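Local coordinates for mandelate racemase/muconate lactonizing enzyme, C-terminal domain protein (Paracoccus denitrificans, PDB 4DWD), which binds magnesium and probably acts as a hydro-lyase of unspecified substrate, at residues D104-G107 / K108-Q112; G65-V68 / L69-A72; V144-V147 / A148-E152; A136-S139 / V140-V144. All coordinates share one frame; numbering follows the deposited sequence.

Contact 1 (D104-G107 / K108-Q112)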
# COMPACT_ATOMS: atom_id res chain seq x y z
N ASP B 104 19.31 37.08 15.91
CA ASP B 104 19.23 38.27 16.77
C ASP B 104 20.29 39.30 16.31
O ASP B 104 19.99 40.49 16.09
CB ASP B 104 19.42 37.86 18.24
CG ASP B 104 19.04 38.95 19.23
OD1 ASP B 104 18.22 39.84 18.91
OD2 ASP B 104 19.57 38.89 20.36
N LEU B 105 21.52 38.83 16.11
CA LEU B 105 22.59 39.69 15.60
C LEU B 105 22.27 40.28 14.23
O LEU B 105 22.50 41.47 13.98
CB LEU B 105 23.95 38.98 15.54
CG LEU B 105 24.79 38.94 16.80
CD1 LEU B 105 25.98 38.02 16.60
CD2 LEU B 105 25.22 40.34 17.21
N LYS B 106 21.74 39.43 13.34
CA LYS B 106 21.35 39.87 12.01
C LYS B 106 20.30 40.98 12.05
O LYS B 106 20.42 41.98 11.33
CB LYS B 106 20.86 38.65 11.20
CG LYS B 106 20.31 39.01 9.84
CD LYS B 106 19.88 37.77 9.10
CE LYS B 106 19.13 38.15 7.84
NZ LYS B 106 18.75 36.93 7.06
N GLY B 107 19.27 40.83 12.88
CA GLY B 107 18.25 41.86 13.00
C GLY B 107 18.84 43.17 13.51
O GLY B 107 18.50 44.23 13.01
N LYS B 108 19.72 43.09 14.49
CA LYS B 108 20.42 44.28 14.99
C LYS B 108 21.29 44.91 13.89
O LYS B 108 21.26 46.12 13.69
CB LYS B 108 21.21 43.97 16.26
CG LYS B 108 20.32 43.57 17.43
CD LYS B 108 21.14 43.25 18.66
CE LYS B 108 20.23 42.75 19.77
NZ LYS B 108 20.95 42.71 21.08
N LEU B 109 22.06 44.08 13.17
CA LEU B 109 22.89 44.59 12.05
C LEU B 109 22.04 45.34 11.03
O LEU B 109 22.41 46.43 10.58
CB LEU B 109 23.65 43.45 11.36
CG LEU B 109 24.37 43.79 10.03
CD1 LEU B 109 25.49 44.81 10.23
CD2 LEU B 109 24.89 42.53 9.34
N LEU B 110 20.90 44.75 10.66
CA LEU B 110 20.12 45.27 9.54
C LEU B 110 19.03 46.24 9.99
O LEU B 110 18.28 46.76 9.15
CB LEU B 110 19.51 44.10 8.74
CG LEU B 110 20.50 43.10 8.12
CD1 LEU B 110 19.75 41.99 7.41
CD2 LEU B 110 21.45 43.77 7.13
N GLY B 111 18.93 46.46 11.30
CA GLY B 111 17.95 47.38 11.87
C GLY B 111 16.49 46.98 11.74
O GLY B 111 15.62 47.83 11.57
N GLN B 112 16.20 45.67 11.83
CA GLN B 112 14.84 45.18 11.61
C GLN B 112 14.50 44.10 12.62
O GLN B 112 15.36 43.28 12.96
CB GLN B 112 14.70 44.57 10.21
CG GLN B 112 14.85 45.56 9.06
CD GLN B 112 13.73 46.59 9.02
OE1 GLN B 112 12.61 46.32 9.48
NE2 GLN B 112 14.01 47.75 8.45
O HOH W 1 19.24 40.72 22.32
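D104 and K108, one helical turn apart near the end of helix 90-110, meet mainly through a water. OD2 of D104 accepts from it at 2.7 Å, and the same water accepts from K108 NZ at 2.9 Å, while NZ and OD2 stay 4.1 Å apart, beyond a direct salt bridge. The fully extended lysine chain slants across the aspartate and brings its CE to 3.6 Å from OD1 of D104. Both polar ends are also bonded to other parts of the chain: the D104 carboxylate accepts from the backbone N of L355 and of W39, and NZ donates to the carbonyl of V37. Were K108 an alanine, the bridging water would probably lose its second mate and the V37 carbonyl this donor.

K106 and L110 make the apolar contact, where CD1 of the leucine lies 3.9 Å from both CG and CE of the lysine. That lysine is stretched out, and its NZ reaches the L117 carbonyl of the second subunit.

The backbone runs in ordinary helical bonds from K108, L109 and L110 back to D104, L105 and K106. The turn then closes as Q112 N donates to G107 O at 3.0 Å. G111, with phi at 66°, takes the left-handed conformation that glycine adopts easily, and the helix ends in a Schellman motif.

Contact 2 (G65-V68 / L69-A72)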
# COMPACT_ATOMS: atom_id res chain seq x y z
N GLY B 65 35.23 34.41 13.98
CA GLY B 65 35.91 34.91 12.79
C GLY B 65 35.09 34.84 11.51
O GLY B 65 35.52 35.33 10.45
N GLN B 66 33.91 34.25 11.60
CA GLN B 66 33.05 34.07 10.42
C GLN B 66 31.97 35.16 10.32
O GLN B 66 31.75 35.91 11.27
CB GLN B 66 32.41 32.68 10.43
CG GLN B 66 33.42 31.54 10.35
CD GLN B 66 34.19 31.55 9.04
OE1 GLN B 66 33.60 31.55 7.97
NE2 GLN B 66 35.51 31.53 9.13
N GLU B 67 31.31 35.23 9.18
CA GLU B 67 30.34 36.29 8.92
C GLU B 67 28.96 35.97 9.52
O GLU B 67 28.40 34.91 9.25
CB GLU B 67 30.22 36.53 7.41
CG GLU B 67 31.50 37.06 6.77
CD GLU B 67 31.64 38.55 6.95
OE1 GLU B 67 30.72 39.18 7.51
OE2 GLU B 67 32.68 39.11 6.52
N VAL B 68 28.41 36.91 10.29
CA VAL B 68 27.08 36.76 10.88
C VAL B 68 26.04 36.35 9.84
O VAL B 68 25.22 35.46 10.09
CB VAL B 68 26.63 38.06 11.58
CG1 VAL B 68 25.14 38.06 11.91
CG2 VAL B 68 27.47 38.29 12.83
N LEU B 69 26.08 36.99 8.68
CA LEU B 69 25.05 36.75 7.67
C LEU B 69 25.10 35.35 7.05
O LEU B 69 24.11 34.91 6.47
CB LEU B 69 25.10 37.81 6.57
CG LEU B 69 24.66 39.22 7.00
CD1 LEU B 69 24.81 40.19 5.84
CD2 LEU B 69 23.23 39.26 7.51
N ASP B 70 26.23 34.65 7.21
CA ASP B 70 26.41 33.32 6.61
C ASP B 70 25.84 32.21 7.50
O ASP B 70 26.25 31.07 7.40
CB ASP B 70 27.90 33.05 6.34
CG ASP B 70 28.45 33.84 5.17
OD1 ASP B 70 27.64 34.44 4.43
OD2 ASP B 70 29.69 33.86 4.99
N HIS B 71 24.87 32.55 8.35
CA HIS B 71 24.38 31.60 9.37
C HIS B 71 23.98 30.24 8.85
O HIS B 71 24.27 29.22 9.48
CB HIS B 71 23.23 32.22 10.18
CG HIS B 71 21.97 32.44 9.38
ND1 HIS B 71 21.01 31.50 9.25
CD2 HIS B 71 21.54 33.54 8.63
CE1 HIS B 71 20.02 31.97 8.47
NE2 HIS B 71 20.35 33.22 8.10
N ALA B 72 23.30 30.19 7.70
CA ALA B 72 22.77 28.92 7.21
C ALA B 72 23.89 28.00 6.73
O ALA B 72 23.93 26.82 7.09
CB ALA B 72 21.73 29.13 6.11
O HOH W 2 31.77 33.46 6.97
O HOH W 3 27.80 39.38 8.20
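With chi1 of -73°, D70 sets its carboxylate anti to its own carbonyl carbon, and E67 adopts the matching rotation, CG beside its backbone N. The aspartate OD2 thereby comes to 3.6 Å from CB of E67, touching the root of the glutamate and not its acid. A bend at chi2 (-81°) carries that acid elsewhere, and the two carboxylate planes end 65° apart.

A turn of backbone draws the pair together. D70 N donates to E67 O at 3.0 Å, approaching from well above the carbonyl plane, as the two close a turn that leads into the helix. The following link, from H71 N to V68 O, is weak.

Two waters fill in the polar contacts. One accepts from E67 N and donates to both OD2 of D70, at 2.9 Å, and OE1 of Q66, tying Q66, E67 and D70 together. The other donates to OE1 of E67 and accepts from L69 N at 3.0 Å. D70 occupies the N-cap position of helix 71-81, yet its side chain makes no capping bond. Its OD1 instead pairs with K116 of the second subunit. V68 and L69 are branched and apolar, as suits a buried turn whose side chains pack on L105 and K106 of helix 90-110.

E67, a calcium ligand in a crystal structure of this protein, forms a salt bridge through OE2 with K4, outside this turn. Two acids so close in sequence would probably repel if they faced each other, but each has its own lysine, and OE1 of E67 and OD2 of D70 stand 6.0 Å apart.

Contact 3 (V144-V147 / A148-E152)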
# COMPACT_ATOMS: atom_id res chain seq x y z
N VAL B 144 -8.19 20.80 38.96
CA VAL B 144 -9.17 21.87 38.78
C VAL B 144 -8.69 23.20 39.37
O VAL B 144 -8.78 24.24 38.72
CB VAL B 144 -10.56 21.45 39.31
CG1 VAL B 144 -11.54 22.62 39.24
CG2 VAL B 144 -11.06 20.25 38.51
N ARG B 145 -8.15 23.15 40.59
CA ARG B 145 -7.66 24.37 41.24
C ARG B 145 -6.58 25.06 40.42
O ARG B 145 -6.62 26.28 40.23
CB ARG B 145 -7.16 24.07 42.65
CG ARG B 145 -6.78 25.34 43.40
CD ARG B 145 -6.37 25.09 44.84
NE ARG B 145 -6.19 26.37 45.54
CZ ARG B 145 -7.16 27.10 46.10
NH1 ARG B 145 -8.45 26.72 46.07
NH2 ARG B 145 -6.84 28.24 46.70
N GLU B 146 -5.61 24.29 39.92
CA GLU B 146 -4.51 24.88 39.18
C GLU B 146 -4.98 25.42 37.83
O GLU B 146 -4.56 26.51 37.41
CB GLU B 146 -3.37 23.88 39.01
CG GLU B 146 -2.14 24.41 38.27
CD GLU B 146 -1.43 25.60 38.91
OE1 GLU B 146 -1.74 26.02 40.06
OE2 GLU B 146 -0.53 26.14 38.25
N VAL B 147 -5.86 24.69 37.14
CA VAL B 147 -6.39 25.21 35.88
C VAL B 147 -7.14 26.53 36.11
O VAL B 147 -6.93 27.50 35.38
CB VAL B 147 -7.29 24.17 35.16
CG1 VAL B 147 -7.98 24.80 33.95
CG2 VAL B 147 -6.47 22.95 34.75
N ALA B 148 -8.00 26.57 37.13
CA ALA B 148 -8.75 27.79 37.43
C ALA B 148 -7.80 28.95 37.72
O ALA B 148 -8.01 30.06 37.25
CB ALA B 148 -9.70 27.57 38.60
N ARG B 149 -6.74 28.68 38.48
CA ARG B 149 -5.75 29.71 38.82
C ARG B 149 -5.09 30.31 37.57
O ARG B 149 -5.01 31.54 37.42
CB ARG B 149 -4.69 29.14 39.76
CG ARG B 149 -3.71 30.16 40.31
CD ARG B 149 -2.61 29.48 41.11
NE ARG B 149 -1.65 28.78 40.24
CZ ARG B 149 -0.65 29.37 39.58
NH1 ARG B 149 -0.48 30.69 39.67
NH2 ARG B 149 0.16 28.64 38.82
N ARG B 150 -4.60 29.44 36.68
CA ARG B 150 -3.88 29.87 35.48
C ARG B 150 -4.84 30.62 34.54
O ARG B 150 -4.47 31.63 33.95
CB ARG B 150 -3.28 28.67 34.74
CG ARG B 150 -2.21 27.86 35.49
CD ARG B 150 -0.80 28.45 35.42
NE ARG B 150 -0.44 28.88 34.07
CZ ARG B 150 0.24 28.15 33.19
NH1 ARG B 150 0.70 26.94 33.49
NH2 ARG B 150 0.46 28.66 31.98
N VAL B 151 -6.06 30.12 34.42
CA VAL B 151 -7.04 30.75 33.53
C VAL B 151 -7.41 32.15 34.00
O VAL B 151 -7.48 33.08 33.19
CB VAL B 151 -8.30 29.87 33.33
CG1 VAL B 151 -9.44 30.66 32.71
CG2 VAL B 151 -7.95 28.68 32.47
N GLU B 152 -7.61 32.31 35.30
CA GLU B 152 -7.91 33.63 35.88
C GLU B 152 -6.76 34.61 35.58
O GLU B 152 -7.01 35.77 35.25
CB GLU B 152 -8.16 33.53 37.39
CG GLU B 152 -8.77 34.78 38.03
CD GLU B 152 -7.78 35.91 38.25
OE1 GLU B 152 -6.56 35.65 38.40
OE2 GLU B 152 -8.22 37.08 38.28
O HOH W 4 1.02 25.65 36.08
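E146 and R149 form an i to i+3 salt bridge on helix 140-154, the crossover helix between parallel strands 125-132 and 158-162 of the barrel domain. From CB the arginine passes the carbonyl oxygens of R145 and E146, each 3.5 Å away. CD lies 3.7 Å from OE1 of E146, and the bend at chi3 (73°) turns NE and the guanidinium onto the carboxylate. NE donates to that OE1 at 2.8 Å, almost straight at 173°, and at the tip NH2 donates to OE2 at 2.7 Å. This side-on, two-nitrogen grip uses the syn side of both oxygens and fixes the rotation of the carboxylate, although its plane is turned 36° from the guanidinium.

A glutamine in place of E146 would probably break the charge pairing and leave one of the two arginine donors without its acceptor.

V147 and V151 lie side by side one turn apart, V147 CG1 4.2 Å from V151 CG2, on the flank facing V159 of the next strand, a place for compact branched side chains. R150 turns its charged end away to E154 and the carbonyls of S131 and L325; a water accepts from R150 NH1 at 2.9 Å and lies 2.7 Å from E146 OE2.

Contact 4 (A136-S139 / V140-V144)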
# COMPACT_ATOMS: atom_id res chain seq x y z
N ALA B 136 -0.41 14.21 36.36
CA ALA B 136 -0.40 12.80 36.75
C ALA B 136 -0.42 12.67 38.27
O ALA B 136 -1.15 11.83 38.81
CB ALA B 136 0.79 12.07 36.14
N ALA B 137 0.34 13.53 38.93
CA ALA B 137 0.57 13.47 40.38
C ALA B 137 -0.52 14.13 41.21
O ALA B 137 -0.61 13.90 42.41
CB ALA B 137 1.92 14.09 40.71
N ARG B 138 -1.35 14.96 40.57
CA ARG B 138 -2.38 15.72 41.29
C ARG B 138 -3.64 14.90 41.50
O ARG B 138 -3.94 14.00 40.72
CB ARG B 138 -2.76 16.96 40.50
CG ARG B 138 -1.72 18.05 40.50
CD ARG B 138 -2.25 19.31 39.87
NE ARG B 138 -1.24 20.36 39.99
CZ ARG B 138 -0.61 20.92 38.97
NH1 ARG B 138 -0.92 20.58 37.73
NH2 ARG B 138 0.32 21.84 39.19
N SER B 139 -4.39 15.23 42.55
CA SER B 139 -5.77 14.78 42.68
C SER B 139 -6.65 15.58 41.70
O SER B 139 -6.24 16.62 41.19
CB SER B 139 -6.28 15.03 44.10
OG SER B 139 -6.32 16.43 44.36
N VAL B 140 -7.86 15.10 41.46
CA VAL B 140 -8.80 15.82 40.61
C VAL B 140 -9.00 17.27 41.08
O VAL B 140 -8.96 18.19 40.27
CB VAL B 140 -10.16 15.09 40.51
CG1 VAL B 140 -11.20 15.96 39.80
CG2 VAL B 140 -10.03 13.76 39.78
N ASP B 141 -9.22 17.47 42.38
CA ASP B 141 -9.46 18.82 42.87
C ASP B 141 -8.24 19.72 42.67
O ASP B 141 -8.39 20.91 42.42
CB ASP B 141 -9.91 18.84 44.34
CG ASP B 141 -8.86 18.28 45.29
OD1 ASP B 141 -8.03 19.06 45.80
OD2 ASP B 141 -8.86 17.06 45.51
N GLU B 142 -7.05 19.13 42.76
CA GLU B 142 -5.81 19.89 42.54
C GLU B 142 -5.65 20.29 41.07
O GLU B 142 -5.19 21.40 40.76
CB GLU B 142 -4.59 19.11 43.02
CG GLU B 142 -4.43 19.15 44.53
CD GLU B 142 -3.60 18.00 45.09
OE1 GLU B 142 -3.03 17.21 44.31
OE2 GLU B 142 -3.53 17.91 46.34
N VAL B 143 -6.04 19.40 40.16
CA VAL B 143 -6.01 19.74 38.74
C VAL B 143 -6.96 20.92 38.48
O VAL B 143 -6.57 21.92 37.87
CB VAL B 143 -6.42 18.55 37.86
CG1 VAL B 143 -6.51 18.97 36.41
CG2 VAL B 143 -5.43 17.39 38.02
N VAL B 144 -8.19 20.80 38.96
CA VAL B 144 -9.17 21.87 38.78
C VAL B 144 -8.69 23.20 39.37
O VAL B 144 -8.78 24.24 38.72
CB VAL B 144 -10.56 21.45 39.31
CG1 VAL B 144 -11.54 22.62 39.24
CG2 VAL B 144 -11.06 20.25 38.51
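S139 OG is held by two groups at the start of helix 140-154: it accepts from E142 N at 3.2 Å and gives a weak bond to OD2 of D141 at 2.9 Å. The first of these is one half of a capping box. In the other half S139 N donates to OE1 of E142 at 3.0 Å, so serine and glutamate each use a side chain to meet the other's backbone NH. The motif opens the helix that follows strand 125-132 in the barrel domain.

Serine suits the N-cap because its hydroxyl is short. Here chi1 of 65° places OG between the backbone N and the carbonyl carbon, facing the first helical turn. Glutamate suits the third place in that turn: its chain, extended beyond CG, can span back to the cap. The S139 amide meets OE1 from above the carboxylate plane. The acids D141 and E142 at this N-terminal end would also probably be favoured by the helix dipole.

R138, just before the cap, lays its aliphatic part over the turn, with CB 3.8 Å from CB of E142. Its guanidinium leads on to G133 O and the side chain of N135, its plane 82° from the E142 carboxylate. V143, buried and branched, adds to the packing: its backbone N donates to S139 O at 3.0 Å, nearly along the carbonyl axis, and its CG2 rests 3.7 Å from R138 CB.

The four contacts fall into two well-separated pairs of neighbours. Contacts 1 and 2, centres 13 Å apart, belong to the N-terminal domain and pack directly: L69 CD2 lies 3.7 Å from K106 CG, and V68 CG1 3.9 Å from L105 CB. Both touch the second subunit. Contacts 3 and 4, centres 11 Å apart, share V144 on helix 140-154 and meet where R138 NH2 approaches E146 CG at 3.7 Å. Contacts 1 and 4 lie about 45 Å apart between centres, on opposite sides of the chain's centre. The side chains of R138 and R150 lie about 11 and 12 Å from that of D197, which with E223 and E249 binds calcium in a crystal structure of this protein.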